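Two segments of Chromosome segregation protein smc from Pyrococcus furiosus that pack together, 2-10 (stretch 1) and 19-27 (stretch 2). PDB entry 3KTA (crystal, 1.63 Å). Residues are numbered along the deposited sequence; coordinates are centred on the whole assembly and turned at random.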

# COMPACT_ATOMS: atom_id res chain seq x y z
N PRO A 2 -12.46 3.51 -8.22
CA PRO A 2 -13.08 3.78 -6.92
C PRO A 2 -12.05 4.21 -5.89
O PRO A 2 -10.85 4.15 -6.17
CB PRO A 2 -13.68 2.42 -6.52
CG PRO A 2 -13.68 1.59 -7.78
CD PRO A 2 -12.50 2.07 -8.57
N TYR A 3 -12.49 4.65 -4.72
CA TYR A 3 -11.54 4.95 -3.64
C TYR A 3 -12.21 4.73 -2.31
O TYR A 3 -13.44 4.68 -2.22
CB TYR A 3 -11.00 6.38 -3.74
CG TYR A 3 -12.02 7.49 -3.69
CD1 TYR A 3 -12.59 7.98 -4.86
CD2 TYR A 3 -12.40 8.06 -2.48
CE1 TYR A 3 -13.52 9.01 -4.83
CE2 TYR A 3 -13.33 9.10 -2.44
CZ TYR A 3 -13.88 9.56 -3.62
OH TYR A 3 -14.79 10.59 -3.57
N ILE A 4 -11.39 4.61 -1.28
CA ILE A 4 -11.88 4.33 0.06
C ILE A 4 -12.36 5.60 0.76
O ILE A 4 -11.60 6.56 0.92
CB ILE A 4 -10.80 3.65 0.91
CG1 ILE A 4 -10.26 2.40 0.21
CG2 ILE A 4 -11.34 3.32 2.32
CD1 ILE A 4 -9.01 1.81 0.90
N GLU A 5 -13.63 5.63 1.14
CA GLU A 5 -14.14 6.78 1.88
C GLU A 5 -13.81 6.64 3.36
O GLU A 5 -13.34 7.58 4.00
CB GLU A 5 -15.65 6.94 1.63
CG GLU A 5 -15.90 7.29 0.18
CD GLU A 5 -17.30 7.77 -0.10
OE1 GLU A 5 -18.25 7.07 0.32
OE2 GLU A 5 -17.44 8.83 -0.77
N LYS A 6 -14.01 5.44 3.89
CA LYS A 6 -13.73 5.19 5.30
C LYS A 6 -13.71 3.70 5.62
O LYS A 6 -14.22 2.87 4.85
CB LYS A 6 -14.78 5.87 6.20
CG LYS A 6 -16.20 5.30 6.03
CD LYS A 6 -17.17 5.99 6.98
CE LYS A 6 -18.58 5.41 6.81
NZ LYS A 6 -19.57 6.05 7.73
N LEU A 7 -13.11 3.38 6.77
CA LEU A 7 -13.23 2.08 7.42
C LEU A 7 -14.02 2.21 8.71
O LEU A 7 -13.99 3.25 9.38
CB LEU A 7 -11.86 1.53 7.80
CG LEU A 7 -10.90 1.13 6.69
CD1 LEU A 7 -9.50 0.99 7.25
CD2 LEU A 7 -11.36 -0.18 6.04
N GLU A 8 -14.71 1.14 9.07
CA GLU A 8 -15.32 1.01 10.40
C GLU A 8 -14.80 -0.28 11.02
O GLU A 8 -14.98 -1.36 10.45
CB GLU A 8 -16.85 0.99 10.29
CG GLU A 8 -17.42 2.37 10.00
CD GLU A 8 -18.92 2.37 9.77
OE1 GLU A 8 -19.51 1.27 9.70
OE2 GLU A 8 -19.48 3.47 9.64
N LEU A 9 -14.14 -0.16 12.17
CA LEU A 9 -13.56 -1.30 12.87
C LEU A 9 -14.32 -1.55 14.16
O LEU A 9 -14.52 -0.63 14.95
CB LEU A 9 -12.10 -1.02 13.26
CG LEU A 9 -11.03 -1.18 12.17
CD1 LEU A 9 -11.28 -0.29 10.99
CD2 LEU A 9 -9.64 -0.88 12.78
N LYS A 10 -14.71 -2.80 14.39
CA LYS A 10 -15.30 -3.19 15.67
C LYS A 10 -14.68 -4.48 16.17
O LYS A 10 -14.78 -5.53 15.52
CB LYS A 10 -16.82 -3.34 15.54
CG LYS A 10 -17.48 -3.76 16.87
CD LYS A 10 -18.97 -4.01 16.74
CE LYS A 10 -19.50 -4.57 18.05
NZ LYS A 10 -20.95 -4.91 17.97
N LYS A 19 -17.25 0.57 17.94
CA LYS A 19 -17.00 0.85 16.53
C LYS A 19 -16.14 2.09 16.35
O LYS A 19 -16.45 3.16 16.88
CB LYS A 19 -18.33 0.97 15.77
CG LYS A 19 -18.20 1.00 14.24
CD LYS A 19 -19.54 0.67 13.56
CE LYS A 19 -19.96 -0.78 13.82
NZ LYS A 19 -21.15 -1.19 13.00
N VAL A 20 -15.03 1.93 15.63
CA VAL A 20 -14.09 3.00 15.34
C VAL A 20 -14.24 3.38 13.86
O VAL A 20 -14.17 2.51 13.00
CB VAL A 20 -12.61 2.54 15.57
CG1 VAL A 20 -11.62 3.57 15.06
CG2 VAL A 20 -12.35 2.27 17.05
N VAL A 21 -14.47 4.66 13.57
CA VAL A 21 -14.56 5.17 12.20
C VAL A 21 -13.24 5.81 11.78
O VAL A 21 -12.71 6.67 12.48
CB VAL A 21 -15.67 6.24 12.05
CG1 VAL A 21 -15.71 6.81 10.64
CG2 VAL A 21 -17.03 5.64 12.43
N ILE A 22 -12.71 5.40 10.63
CA ILE A 22 -11.46 5.95 10.13
C ILE A 22 -11.64 6.47 8.71
O ILE A 22 -11.75 5.67 7.77
CB ILE A 22 -10.34 4.90 10.14
CG1 ILE A 22 -10.23 4.24 11.52
CG2 ILE A 22 -9.00 5.53 9.69
CD1 ILE A 22 -9.17 3.14 11.59
N PRO A 23 -11.69 7.80 8.54
CA PRO A 23 -11.97 8.41 7.23
C PRO A 23 -10.68 8.67 6.48
O PRO A 23 -9.64 8.90 7.10
CB PRO A 23 -12.60 9.75 7.61
CG PRO A 23 -11.91 10.12 8.89
CD PRO A 23 -11.49 8.83 9.58
N PHE A 24 -10.75 8.66 5.15
CA PHE A 24 -9.60 8.93 4.30
C PHE A 24 -9.89 10.01 3.27
O PHE A 24 -11.02 10.15 2.80
CB PHE A 24 -9.16 7.67 3.57
CG PHE A 24 -8.75 6.57 4.47
CD1 PHE A 24 -7.50 6.59 5.08
CD2 PHE A 24 -9.60 5.51 4.73
CE1 PHE A 24 -7.11 5.57 5.94
CE2 PHE A 24 -9.21 4.48 5.59
CZ PHE A 24 -7.97 4.51 6.20
N SER A 25 -8.88 10.80 2.92
CA SER A 25 -9.00 11.70 1.78
C SER A 25 -9.06 10.88 0.49
O SER A 25 -8.44 9.84 0.40
CB SER A 25 -7.78 12.63 1.72
OG SER A 25 -7.79 13.37 0.51
N LYS A 26 -9.78 11.37 -0.51
CA LYS A 26 -9.73 10.76 -1.85
C LYS A 26 -8.30 10.79 -2.41
O LYS A 26 -7.94 9.97 -3.26
CB LYS A 26 -10.67 11.51 -2.79
CG LYS A 26 -10.50 11.17 -4.24
CD LYS A 26 -11.45 12.01 -5.08
CE LYS A 26 -11.28 11.75 -6.56
NZ LYS A 26 -12.33 12.46 -7.33
N GLY A 27 -7.50 11.73 -1.91
CA GLY A 27 -6.13 11.89 -2.36
C GLY A 27 -5.12 11.22 -1.45
O GLY A 27 -5.06 9.99 -1.37
O HOH W 1 -15.61 11.69 -6.65
O HOH W 2 -12.17 9.49 0.53
O HOH W 3 -13.57 10.57 4.19
O HOH W 4 -19.92 -1.24 10.32

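The strand of residues 3-10 runs antiparallel to the short strand that ends at Pro 23, their N-to-C directions 162° apart, and the contact buries 761 Å² summed over both sides. Two reciprocal backbone pairs hold the register: Leu 7 N to Ile 22 O and Ile 22 N to Leu 7 O, both 2.8 Å, then Leu 9 N to Val 20 O at 2.8 Å and Val 20 N to Leu 9 O at 2.7 Å. Near-linear N-H...O angles of 165-170° mark these as well-formed hydrogen bonds. Between them lies the non-hydrogen-bonded pair Glu 8-Val 21; a second, Lys 6-Pro 23, lies beyond Leu 7-Ile 22 on the Phe 24 side.

Phe 24, just past the second strand, gives up the most surface. Its N donates to Glu 5 O (3.0 Å), extending the ladder, while its ring lies against aliphatic carbon: Leu 7 CD1 meets the ring edge at CE2 (3.9 Å), and Ile 4 CG2 approaches CD2 obliquely (3.7 Å). Two waters tie its carbonyl to stretch 1, water 2 donating to Phe 24 O (2.6 Å) and Ile 4 O (3.0 Å), water 3 to Phe 24 O (2.9 Å) and Glu 5 O (3.0 Å). The same apolar face continues through Leu 7, Ile 22, Leu 9 and Val 20, with Leu 9 CD1 4.1 Å from Ile 22 CD1.

Lys 19 covers nearly as much at the other end. Its CA approaches Leu 9 O (3.3 Å) in a CA-H...O contact. Its NZ stays 4.4 Å from Glu 8 OE1, beyond a salt bridge, but water 4 accepts from Lys 19 NZ (2.9 Å) and donates to Glu 8 OE1 (2.6 Å). On the other carboxylate oxygen, Glu 8 OE2 takes a salt bridge from Lys 6 NZ (3.2 Å), within stretch 1.

Lys 26 lays its aliphatic chain over one face of Tyr 3, CG 3.6 Å from the ring centroid, a CH-pi contact almost along the ring normal.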